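Local coordinates for thrombospondin related anonymous protein (Plasmodium falciparum, PDB 4F1J) that probably helps the malaria parasite adhere to host surfaces, through a magnesium-binding von Willebrand factor A domain that forms one piece of a longer membrane protein, at residues H28-L40 against W181-K193. Numbering follows the deposited sequence.
Sequences HAVPLAMKLIQQL and WENVKNVIGPFMK. With SO4 (sulfate ion), chain E.
I188 of helix 184-200 plugs the hollow between L32, K35 and L36 of helix 22-38 in the Rossmann-like von Willebrand factor A fold; the segments 28-38 and 184-193 run roughly alongside, their axes 31° apart. Its beta-branch suits the place because it fills two directions at once: I188 CG2 reaches the K35 methylenes, 3.6 Å from K35 CG, while CG1 and CD1 turn to L32 and L36. The fit is tightest where L32 CD1 presses on I188 CB at 3.5 Å. The forked end of L32 also straddles the flank of V184, and L32 goes on to touch F149 and I151 of the central sheet.

Further along, unbranched M192, bent at both chi2 and chi3, curls its sulfur against L36 CG and M192 CE against L40 CD2 (3.9 Å). Q39 lies across its CB and CG, and Q39 NE2 turns back to K35 O (3.0 Å), which ties the amide to the last turn of helix 22-38. Q39 OE1 lies 4.0 Å from G189 CA.

At the other end, the flat W181 indole can lay its CE3/CZ3 edge along H28 CB and A29 N, and the planar imidazole of H28 offers a face to W181 O. K35, CG anti to its backbone nitrogen (chi1 -170°) and extended beyond, spans the groove with its alkyl chain; K35 NZ donates to K185 O at 2.8 Å, from above the carbonyl plane.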
loop_
_atom_site.group_PDB
_atom_site.type_symbol
_atom_site.label_atom_id
_atom_site.label_comp_id
_atom_site.label_asym_id
_atom_site.label_seq_id
_atom_site.Cartn_x
_atom_site.Cartn_y
_atom_site.Cartn_z
ATOM N N HIS A 28 14.238 -7.606 0.763
ATOM C CA HIS A 28 13.745 -6.363 0.168
ATOM C C HIS A 28 12.308 -5.982 0.518
ATOM O O HIS A 28 12.080 -4.823 0.932
ATOM C CB HIS A 28 13.906 -6.373 -1.333
ATOM C CG HIS A 28 15.321 -6.607 -1.784
ATOM N ND1 HIS A 28 16.345 -5.735 -1.495
ATOM C CD2 HIS A 28 15.867 -7.607 -2.510
ATOM C CE1 HIS A 28 17.471 -6.199 -2.018
ATOM N NE2 HIS A 28 17.211 -7.339 -2.632
ATOM N N ALA A 29 11.350 -6.898 0.321
ATOM C CA ALA A 29 9.907 -6.572 0.548
ATOM C C ALA A 29 9.623 -6.174 1.991
ATOM O O ALA A 29 9.025 -5.118 2.245
ATOM C CB ALA A 29 8.965 -7.740 0.129
ATOM N N VAL A 30 10.049 -7.004 2.933
ATOM C CA VAL A 30 9.822 -6.706 4.347
ATOM C C VAL A 30 10.560 -5.420 4.774
ATOM O O VAL A 30 9.949 -4.532 5.362
ATOM C CB VAL A 30 10.071 -7.943 5.269
ATOM C CG1 VAL A 30 10.160 -7.545 6.732
ATOM C CG2 VAL A 30 8.923 -8.981 5.061
ATOM N N PRO A 31 11.870 -5.311 4.487
ATOM C CA PRO A 31 12.567 -4.036 4.733
ATOM C C PRO A 31 11.962 -2.810 4.051
ATOM O O PRO A 31 12.050 -1.705 4.601
ATOM C CB PRO A 31 13.981 -4.305 4.231
ATOM C CG PRO A 31 14.158 -5.782 4.395
ATOM C CD PRO A 31 12.809 -6.374 4.061
ATOM N N LEU A 32 11.360 -2.989 2.877
ATOM C CA LEU A 32 10.718 -1.873 2.173
ATOM C C LEU A 32 9.482 -1.384 2.936
ATOM O O LEU A 32 9.290 -0.172 3.092
ATOM C CB LEU A 32 10.296 -2.295 0.787
ATOM C CG LEU A 32 9.418 -1.345 -0.019
ATOM C CD1 LEU A 32 10.134 -0.029 -0.243
ATOM C CD2 LEU A 32 9.027 -2.013 -1.359
ATOM N N ALA A 33 8.639 -2.322 3.366
ATOM C CA ALA A 33 7.447 -1.998 4.172
ATOM C C ALA A 33 7.892 -1.302 5.467
ATOM O O ALA A 33 7.270 -0.348 5.924
ATOM C CB ALA A 33 6.653 -3.261 4.489
ATOM N N MET A 34 8.976 -1.787 6.071
ATOM C CA MET A 34 9.531 -1.126 7.258
ATOM C C MET A 34 9.953 0.335 7.026
ATOM O O MET A 34 9.580 1.235 7.823
ATOM C CB MET A 34 10.663 -1.976 7.852
ATOM C CG MET A 34 10.115 -3.240 8.445
ATOM S SD MET A 34 11.379 -4.341 9.117
ATOM C CE MET A 34 11.670 -3.544 10.692
ATOM N N LYS A 35 10.719 0.574 5.968
ATOM C CA LYS A 35 11.155 1.911 5.606
ATOM C C LYS A 35 9.958 2.801 5.229
ATOM O O LYS A 35 9.951 3.978 5.518
ATOM C CB LYS A 35 12.184 1.867 4.461
ATOM C CG LYS A 35 12.847 3.216 4.197
ATOM C CD LYS A 35 14.168 3.101 3.526
ATOM C CE LYS A 35 14.780 4.495 3.279
ATOM N NZ LYS A 35 16.127 4.444 2.635
ATOM N N LEU A 36 8.936 2.239 4.602
ATOM C CA LEU A 36 7.749 3.018 4.256
ATOM C C LEU A 36 7.113 3.550 5.536
ATOM O O LEU A 36 6.820 4.763 5.651
ATOM C CB LEU A 36 6.767 2.126 3.483
ATOM C CG LEU A 36 5.418 2.727 3.056
ATOM C CD1 LEU A 36 4.891 1.843 1.925
ATOM C CD2 LEU A 36 4.329 2.869 4.151
ATOM N N ILE A 37 6.949 2.659 6.507
ATOM C CA ILE A 37 6.370 3.009 7.804
ATOM C C ILE A 37 7.216 4.049 8.519
ATOM O O ILE A 37 6.683 4.959 9.161
ATOM C CB ILE A 37 6.123 1.755 8.646
ATOM C CG1 ILE A 37 4.933 1.001 8.030
ATOM C CG2 ILE A 37 5.909 2.100 10.155
ATOM C CD1 ILE A 37 4.768 -0.428 8.485
ATOM N N GLN A 38 8.531 3.982 8.336
ATOM C CA GLN A 38 9.399 5.035 8.880
ATOM C C GLN A 38 9.169 6.439 8.284
ATOM O O GLN A 38 9.606 7.420 8.873
ATOM C CB GLN A 38 10.856 4.650 8.730
ATOM C CG GLN A 38 11.216 3.519 9.632
ATOM C CD GLN A 38 12.627 3.059 9.441
ATOM O OE1 GLN A 38 13.118 2.978 8.315
ATOM N NE2 GLN A 38 13.297 2.744 10.548
ATOM N N GLN A 39 8.485 6.532 7.137
ATOM C CA GLN A 39 8.161 7.802 6.527
ATOM C C GLN A 39 6.912 8.435 7.120
ATOM O O GLN A 39 6.553 9.515 6.700
ATOM C CB GLN A 39 7.927 7.655 5.019
ATOM C CG GLN A 39 9.061 6.932 4.247
ATOM C CD GLN A 39 10.429 7.484 4.571
ATOM O OE1 GLN A 39 10.683 8.691 4.408
ATOM N NE2 GLN A 39 11.330 6.615 5.013
ATOM N N LEU A 40 6.241 7.744 8.030
ATOM C CA LEU A 40 4.927 8.164 8.536
ATOM C C LEU A 40 5.009 8.636 9.967
ATOM O O LEU A 40 5.567 7.935 10.822
ATOM C CB LEU A 40 3.959 6.985 8.519
ATOM C CG LEU A 40 3.877 6.168 7.219
ATOM C CD1 LEU A 40 2.931 4.986 7.431
ATOM C CD2 LEU A 40 3.431 7.032 6.086
ATOM N N TRP A 181 14.226 -4.620 -7.746
ATOM C CA TRP A 181 14.215 -5.177 -6.416
ATOM C C TRP A 181 15.339 -4.604 -5.537
ATOM O O TRP A 181 15.109 -4.195 -4.410
ATOM C CB TRP A 181 14.325 -6.707 -6.473
ATOM C CG TRP A 181 13.006 -7.363 -6.594
ATOM C CD1 TRP A 181 12.493 -7.980 -7.679
ATOM C CD2 TRP A 181 11.988 -7.403 -5.583
ATOM N NE1 TRP A 181 11.231 -8.441 -7.407
ATOM C CE2 TRP A 181 10.895 -8.100 -6.123
ATOM C CE3 TRP A 181 11.906 -6.930 -4.265
ATOM C CZ2 TRP A 181 9.719 -8.323 -5.404
ATOM C CZ3 TRP A 181 10.749 -7.154 -3.548
ATOM C CH2 TRP A 181 9.664 -7.856 -4.116
ATOM N N GLU A 182 16.555 -4.586 -6.081
ATOM C CA GLU A 182 17.735 -4.174 -5.309
ATOM C C GLU A 182 17.686 -2.718 -4.847
ATOM O O GLU A 182 18.339 -2.381 -3.852
ATOM C CB GLU A 182 19.015 -4.410 -6.111
ATOM C CG GLU A 182 19.020 -3.753 -7.451
ATOM C CD GLU A 182 18.580 -4.663 -8.585
ATOM O OE1 GLU A 182 17.624 -5.509 -8.430
ATOM O OE2 GLU A 182 19.211 -4.508 -9.663
ATOM N N ASN A 183 16.879 -1.889 -5.526
ATOM C CA ASN A 183 16.872 -0.448 -5.332
ATOM C C ASN A 183 15.672 0.090 -4.533
ATOM O O ASN A 183 15.573 1.299 -4.324
ATOM C CB ASN A 183 16.899 0.232 -6.711
ATOM C CG ASN A 183 17.255 1.686 -6.649
ATOM O OD1 ASN A 183 16.641 2.514 -7.339
ATOM N ND2 ASN A 183 18.280 2.024 -5.867
ATOM N N VAL A 184 14.791 -0.798 -4.064
ATOM C CA VAL A 184 13.512 -0.339 -3.478
ATOM C C VAL A 184 13.676 0.647 -2.324
ATOM O O VAL A 184 12.901 1.590 -2.217
ATOM C CB VAL A 184 12.591 -1.492 -3.047
ATOM C CG1 VAL A 184 12.093 -2.231 -4.303
ATOM C CG2 VAL A 184 13.247 -2.428 -2.058
ATOM N N LYS A 185 14.700 0.473 -1.493
ATOM C CA LYS A 185 14.819 1.342 -0.313
ATOM C C LYS A 185 15.278 2.762 -0.669
ATOM O O LYS A 185 15.121 3.680 0.142
ATOM C CB LYS A 185 15.720 0.719 0.769
ATOM C CG LYS A 185 15.005 -0.370 1.589
ATOM C CD LYS A 185 15.959 -1.072 2.552
ATOM C CE LYS A 185 16.189 -0.250 3.801
ATOM N NZ LYS A 185 17.152 -0.950 4.691
ATOM N N ASN A 186 15.827 2.940 -1.872
ATOM C CA ASN A 186 16.210 4.270 -2.376
ATOM C C ASN A 186 15.085 5.028 -3.064
ATOM O O ASN A 186 15.189 6.239 -3.273
ATOM C CB ASN A 186 17.369 4.135 -3.347
ATOM C CG ASN A 186 18.568 3.455 -2.724
ATOM O OD1 ASN A 186 19.135 2.519 -3.305
ATOM N ND2 ASN A 186 18.967 3.917 -1.538
ATOM N N VAL A 187 14.019 4.327 -3.428
ATOM C CA VAL A 187 12.909 4.932 -4.183
ATOM C C VAL A 187 11.734 5.260 -3.244
ATOM O O VAL A 187 10.981 6.192 -3.503
ATOM C CB VAL A 187 12.458 4.025 -5.365
ATOM C CG1 VAL A 187 11.330 4.715 -6.181
ATOM C CG2 VAL A 187 13.650 3.708 -6.279
ATOM N N ILE A 188 11.642 4.551 -2.122
ATOM C CA ILE A 188 10.447 4.623 -1.256
ATOM C C ILE A 188 10.292 5.982 -0.562
ATOM O O ILE A 188 9.185 6.500 -0.447
ATOM C CB ILE A 188 10.413 3.448 -0.219
ATOM C CG1 ILE A 188 9.044 3.358 0.492
ATOM C CG2 ILE A 188 11.529 3.593 0.818
ATOM C CD1 ILE A 188 7.869 3.090 -0.411
ATOM N N GLY A 189 11.401 6.579 -0.130
ATOM C CA GLY A 189 11.340 7.908 0.507
ATOM C C GLY A 189 10.784 8.996 -0.396
ATOM O O GLY A 189 9.779 9.620 -0.059
ATOM N N PRO A 190 11.427 9.240 -1.561
ATOM C CA PRO A 190 10.899 10.184 -2.539
ATOM C C PRO A 190 9.450 9.890 -2.953
ATOM O O PRO A 190 8.646 10.806 -3.112
ATOM C CB PRO A 190 11.856 10.011 -3.714
ATOM C CG PRO A 190 13.153 9.631 -3.065
ATOM C CD PRO A 190 12.737 8.696 -1.985
ATOM N N PHE A 191 9.116 8.611 -3.099
ATOM C CA PHE A 191 7.739 8.220 -3.416
ATOM C C PHE A 191 6.759 8.683 -2.325
ATOM O O PHE A 191 5.755 9.336 -2.621
ATOM C CB PHE A 191 7.667 6.703 -3.654
ATOM C CG PHE A 191 6.257 6.147 -3.739
ATOM C CD1 PHE A 191 5.448 6.376 -4.860
ATOM C CD2 PHE A 191 5.759 5.363 -2.724
ATOM C CE1 PHE A 191 4.156 5.844 -4.932
ATOM C CE2 PHE A 191 4.465 4.830 -2.801
ATOM C CZ PHE A 191 3.683 5.067 -3.914
ATOM N N MET A 192 7.035 8.341 -1.072
ATOM C CA MET A 192 6.113 8.668 0.010
ATOM C C MET A 192 6.022 10.193 0.208
ATOM O O MET A 192 4.954 10.736 0.516
ATOM C CB MET A 192 6.547 7.993 1.310
ATOM C CG MET A 192 6.340 6.512 1.356
ATOM S SD MET A 192 4.695 5.929 0.834
ATOM C CE MET A 192 3.706 6.484 2.214
ATOM N N LYS A 193 7.135 10.885 -0.010
ATOM C CA LYS A 193 7.110 12.351 0.030
ATOM C C LYS A 193 6.151 12.916 -1.005
ATOM O O LYS A 193 5.292 13.750 -0.665
ATOM C CB LYS A 193 8.506 12.941 -0.155
ATOM C CG LYS A 193 8.534 14.446 0.095
ATOM C CD LYS A 193 9.917 15.016 -0.128
ATOM C CE LYS A 193 9.980 16.482 0.280
ATOM N NZ LYS A 193 11.425 16.890 0.421
HETATM S S SO4 E . 14.461 -6.347 -11.129
HETATM O O1 SO4 E . 15.913 -6.360 -11.344
HETATM O O2 SO4 E . 13.913 -7.658 -11.500
HETATM O O3 SO4 E . 14.227 -6.131 -9.723
HETATM O O4 SO4 E . 13.885 -5.268 -11.954
#